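Local structure of uncharacterized protein MJ0690 (Methanocaldococcus jannaschii, 3K32) at the interface of chains A and B. The protein is a predicted subunit of a tRNA methyltransferase, resembles PP-loop ATP pyrophosphatases, and probably binds ATP. Coordinates in Å, arbitrary orientation; residue numbers count along the deposited sequence, not the author numbering. Chains: chain A/B, Uncharacterized protein MJ0690.

Contact 1: the interface of chains A and B. Residues chain A 29, 31, 134-137; chain B 140-141, 145, 149.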
loop_
_atom_site.group_PDB
_atom_site.type_symbol
_atom_site.label_atom_id
_atom_site.label_comp_id
_atom_site.label_asym_id
_atom_site.label_seq_id
_atom_site.Cartn_x
_atom_site.Cartn_y
_atom_site.Cartn_z
ATOM N N LEU A 29 10.063 6.619 5.261
ATOM C CA LEU A 29 9.916 5.493 6.174
ATOM C C LEU A 29 11.268 4.955 6.643
ATOM O O LEU A 29 11.334 3.933 7.335
ATOM C CB LEU A 29 9.099 4.373 5.526
ATOM C CG LEU A 29 7.874 4.807 4.710
ATOM C CD1 LEU A 29 7.022 3.601 4.315
ATOM C CD2 LEU A 29 7.037 5.849 5.442
ATOM N N TYR A 31 14.026 4.059 4.657
ATOM C CA TYR A 31 14.844 3.265 3.747
ATOM C C TYR A 31 15.891 4.144 3.075
ATOM O O TYR A 31 15.758 5.371 3.019
ATOM C CB TYR A 31 13.988 2.541 2.697
ATOM C CG TYR A 31 13.094 1.497 3.302
ATOM C CD1 TYR A 31 13.598 0.243 3.648
ATOM C CD2 TYR A 31 11.747 1.762 3.561
ATOM C CE1 TYR A 31 12.789 -0.727 4.225
ATOM C CE2 TYR A 31 10.919 0.790 4.139
ATOM C CZ TYR A 31 11.456 -0.453 4.470
ATOM O OH TYR A 31 10.669 -1.423 5.032
ATOM N N TYR A 134 9.163 -7.907 -1.116
ATOM C CA TYR A 134 8.659 -7.164 -2.272
ATOM C C TYR A 134 7.699 -6.107 -1.762
ATOM O O TYR A 134 6.733 -6.432 -1.086
ATOM C CB TYR A 134 7.959 -8.101 -3.255
ATOM C CG TYR A 134 7.349 -7.411 -4.456
ATOM C CD1 TYR A 134 8.122 -6.623 -5.286
ATOM C CD2 TYR A 134 5.998 -7.570 -4.769
ATOM C CE1 TYR A 134 7.576 -6.001 -6.401
ATOM C CE2 TYR A 134 5.440 -6.955 -5.868
ATOM C CZ TYR A 134 6.238 -6.164 -6.687
ATOM O OH TYR A 134 5.712 -5.534 -7.793
ATOM N N ILE A 135 7.983 -4.847 -2.083
ATOM C CA ILE A 135 7.300 -3.705 -1.486
ATOM C C ILE A 135 6.674 -2.807 -2.557
ATOM O O ILE A 135 7.348 -2.383 -3.487
ATOM C CB ILE A 135 8.293 -2.876 -0.648
ATOM C CG1 ILE A 135 9.039 -3.771 0.349
ATOM C CG2 ILE A 135 7.577 -1.798 0.114
ATOM C CD1 ILE A 135 9.880 -2.992 1.362
ATOM N N THR A 136 5.388 -2.513 -2.438
ATOM C CA THR A 136 4.721 -1.680 -3.438
ATOM C C THR A 136 4.025 -0.521 -2.751
ATOM O O THR A 136 2.865 -0.613 -2.376
ATOM C CB THR A 136 3.737 -2.506 -4.332
ATOM O OG1 THR A 136 2.867 -3.286 -3.506
ATOM C CG2 THR A 136 4.506 -3.461 -5.267
ATOM N N PRO A 137 4.751 0.581 -2.552
ATOM C CA PRO A 137 4.227 1.618 -1.652
ATOM C C PRO A 137 2.962 2.265 -2.186
ATOM O O PRO A 137 2.147 2.733 -1.383
ATOM C CB PRO A 137 5.362 2.647 -1.589
ATOM C CG PRO A 137 6.600 1.917 -2.074
ATOM C CD PRO A 137 6.087 0.908 -3.075
ATOM N N GLY B 140 0.423 -2.017 0.279
ATOM C CA GLY B 140 1.606 -2.464 -0.437
ATOM C C GLY B 140 2.703 -3.115 0.396
ATOM O O GLY B 140 3.746 -3.461 -0.138
ATOM N N PHE B 141 2.464 -3.287 1.696
ATOM C CA PHE B 141 3.482 -3.787 2.629
ATOM C C PHE B 141 3.107 -5.126 3.237
ATOM O O PHE B 141 2.013 -5.308 3.743
ATOM C CB PHE B 141 3.721 -2.773 3.744
ATOM C CG PHE B 141 4.148 -1.439 3.242
ATOM C CD1 PHE B 141 3.228 -0.569 2.681
ATOM C CD2 PHE B 141 5.473 -1.057 3.297
ATOM C CE1 PHE B 141 3.630 0.672 2.195
ATOM C CE2 PHE B 141 5.881 0.174 2.805
ATOM C CZ PHE B 141 4.960 1.038 2.255
ATOM N N THR B 145 7.782 -6.949 6.163
ATOM C CA THR B 145 8.132 -5.539 6.045
ATOM C C THR B 145 7.539 -4.680 7.179
ATOM O O THR B 145 8.215 -3.804 7.733
ATOM C CB THR B 145 7.722 -4.975 4.675
ATOM O OG1 THR B 145 8.246 -5.822 3.647
ATOM C CG2 THR B 145 8.272 -3.581 4.504
ATOM N N LEU B 149 9.252 -2.425 10.133
ATOM C CA LEU B 149 8.941 -1.007 10.271
ATOM C C LEU B 149 8.456 -0.656 11.677
ATOM O O LEU B 149 8.855 0.362 12.249
ATOM C CB LEU B 149 7.910 -0.577 9.221
ATOM C CG LEU B 149 8.403 -0.399 7.775
ATOM C CD1 LEU B 149 7.239 -0.361 6.804
ATOM C CD2 LEU B 149 9.262 0.843 7.612
HETATM O O HOH W 1 6.371 -5.686 1.567
HETATM O O HOH W 2 0.444 1.014 -0.142
#
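The ring of B:Phe141 pushes into an apolar notch made by A:Leu29, A:Ile135 and A:Pro137, in a patch of a two-fold interface between identical chains that may serve as the dimer contact. Ring atom CE2 meets the branch methyl CG2 of A:Ile135 at 3.7 Å. CE1 lies 4.0 Å from CA of A:Pro137, on the same side of the ring as that methyl. From the other side, near the tip, CD1 of A:Leu29 faces CZ across 3.9 Å, the two side chains reaching end to end. A:Ile135 serves two partners because its branches diverge: CG2 is anti to the backbone N and goes to the ring, while CG1 stands beside that N (chi1 -52°) and carries CD1 to CG2 of B:Thr145, 3.6 Å away. That threonine methyl also takes the phenol OH of A:Tyr31 at 3.3 Å, a van der Waals contact. The A:Tyr31 ring crosses B:Leu149 at about a right angle, with CE2 and OH against the leucine methyl CD2. An alanine in place of B:Phe141 would probably open a gap beside A:Leu29 CD1, A:Ile135 CG2 and A:Pro137 CA, which would lose the ring they pack on. The backbone just before B:Phe141 is anchored directly: A:Thr136 N donates to the carbonyl O of B:Gly140 at 3.0 Å, and the threonine OG1 adds at most a weak bond to the same oxygen.

Further out, B:Thr145 CG2 borders the ring in its plane from the same chain and probably limits its movement. Its hydroxyl OG1, anti to the carbonyl carbon (chi1 -52°), points instead to water 1, which also meets the carbonyl O of A:Tyr134 at 2.8 Å. Water 2 joins the two 3-10 helices 137-140, meeting B:Gly140 N and lying 2.7 Å from the carbonyl O of A:Pro137.

Contact 2: the interface of chains A and B. Residues chain A 111-112, 114; chain B 120, 124.
B:Tyr120 extends CG anti to its backbone N (chi1 -180°), which sends the phenol from the first residue of helix 120-130 across to A:Arg111 and A:Asp112 in a loop of the partner. A:Arg111 is also extended at first, then bends at chi3 (85°), which turns the NE edge of its guanidinium toward the carboxylate of the neighbouring aspartate. The protein is a DUF7411 member whose PP-loop motif is not among the residues of this patch, a polar, loop-to-helix part of the interface. Within chain A, NE of A:Arg111 forms a salt bridge and hydrogen bond to carboxylate OD1 of A:Asp112 at 3.1 Å, on the syn side and tilted from the carboxylate plane. The same OD1 lies in the ring plane at the edge of B:Tyr120, 3.5 Å from CE2, and accepts a weak hydrogen bond from the phenol OH. Carboxylate and ring planes are turned 67° apart. The arginine probably helps to fix the rotation of the carboxylate, and its positive charge probably offsets the negative charge there.

B:Gln124, one turn along the same helix, lays CG over one face of the ring, toward the rim. Its amide OE1 comes within 3.4 Å of OD1 of A:Asp112, an oxygen-oxygen approach, so the amide may be turned the other way; as modelled, NH2 of A:Arg111 is 3.6 Å from OE1. A:Arg114 approaches ring atom CE1 of B:Tyr120 more loosely, its NH2 at 4.3 Å.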
loop_
_atom_site.group_PDB
_atom_site.type_symbol
_atom_site.label_atom_id
_atom_site.label_comp_id
_atom_site.label_asym_id
_atom_site.label_seq_id
_atom_site.Cartn_x
_atom_site.Cartn_y
_atom_site.Cartn_z
ATOM N N ARG A 111 -2.296 1.163 -7.178
ATOM C CA ARG A 111 -3.613 0.565 -7.000
ATOM C C ARG A 111 -4.349 0.414 -8.330
ATOM O O ARG A 111 -4.834 -0.666 -8.660
ATOM C CB ARG A 111 -4.469 1.411 -6.057
ATOM C CG ARG A 111 -5.784 0.732 -5.677
ATOM C CD ARG A 111 -6.690 1.651 -4.867
ATOM N NE ARG A 111 -7.485 2.520 -5.728
ATOM C CZ ARG A 111 -8.113 3.616 -5.311
ATOM N NH1 ARG A 111 -8.022 3.986 -4.034
ATOM N NH2 ARG A 111 -8.816 4.344 -6.180
ATOM N N ASP A 112 -4.422 1.506 -9.089
ATOM C CA ASP A 112 -5.244 1.553 -10.300
ATOM C C ASP A 112 -4.609 0.813 -11.485
ATOM O O ASP A 112 -5.264 0.585 -12.500
ATOM C CB ASP A 112 -5.602 3.005 -10.675
ATOM C CG ASP A 112 -6.427 3.707 -9.595
ATOM O OD1 ASP A 112 -6.988 3.019 -8.713
ATOM O OD2 ASP A 112 -6.511 4.954 -9.618
ATOM N N ARG A 114 -3.177 -2.151 -13.852
ATOM C CA ARG A 114 -3.579 -3.505 -14.211
ATOM C C ARG A 114 -2.347 -4.371 -14.532
ATOM O O ARG A 114 -2.302 -5.557 -14.195
ATOM C CB ARG A 114 -4.566 -3.470 -15.387
ATOM C CG ARG A 114 -5.676 -2.471 -15.200
ATOM C CD ARG A 114 -6.710 -2.555 -16.310
ATOM N NE ARG A 114 -8.016 -2.005 -15.927
ATOM C CZ ARG A 114 -8.682 -2.316 -14.813
ATOM N NH1 ARG A 114 -8.173 -3.175 -13.932
ATOM N NH2 ARG A 114 -9.864 -1.760 -14.572
ATOM N N TYR B 120 -10.999 -4.266 -5.250
ATOM C CA TYR B 120 -10.808 -3.092 -6.084
ATOM C C TYR B 120 -12.145 -2.571 -6.588
ATOM O O TYR B 120 -12.392 -1.365 -6.623
ATOM C CB TYR B 120 -9.902 -3.425 -7.261
ATOM C CG TYR B 120 -9.644 -2.265 -8.184
ATOM C CD1 TYR B 120 -10.218 -2.218 -9.445
ATOM C CD2 TYR B 120 -8.819 -1.217 -7.795
ATOM C CE1 TYR B 120 -9.971 -1.163 -10.296
ATOM C CE2 TYR B 120 -8.575 -0.155 -8.634
ATOM C CZ TYR B 120 -9.149 -0.131 -9.882
ATOM O OH TYR B 120 -8.900 0.930 -10.721
ATOM N N GLN B 124 -13.739 1.073 -6.003
ATOM C CA GLN B 124 -14.068 2.041 -7.038
ATOM C C GLN B 124 -15.481 2.521 -6.842
ATOM O O GLN B 124 -15.770 3.699 -7.024
ATOM C CB GLN B 124 -13.869 1.468 -8.441
ATOM C CG GLN B 124 -12.407 1.331 -8.841
ATOM C CD GLN B 124 -11.637 2.657 -8.781
ATOM O OE1 GLN B 124 -10.408 2.678 -8.896
ATOM N NE2 GLN B 124 -12.360 3.766 -8.610
#

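Contact 1 and contact 2 lie about 18 Å apart, measured between the centres of their C-alpha atoms, and have no residue in common. Much of both comes from the run between helix 120-130 and helix 143-153, joined in contact 1 by A:Leu29 and A:Tyr31 (strand 31-39) and in contact 2 by the loop around A:Asp112. Each contact has a twin with the chains exchanged, so every copy gives both sides of each. Contact 1 supplies mainly apolar burial, contact 2 a polar flank; together they would probably help to hold the relative orientation of the subunits, if this dimer is the biological one.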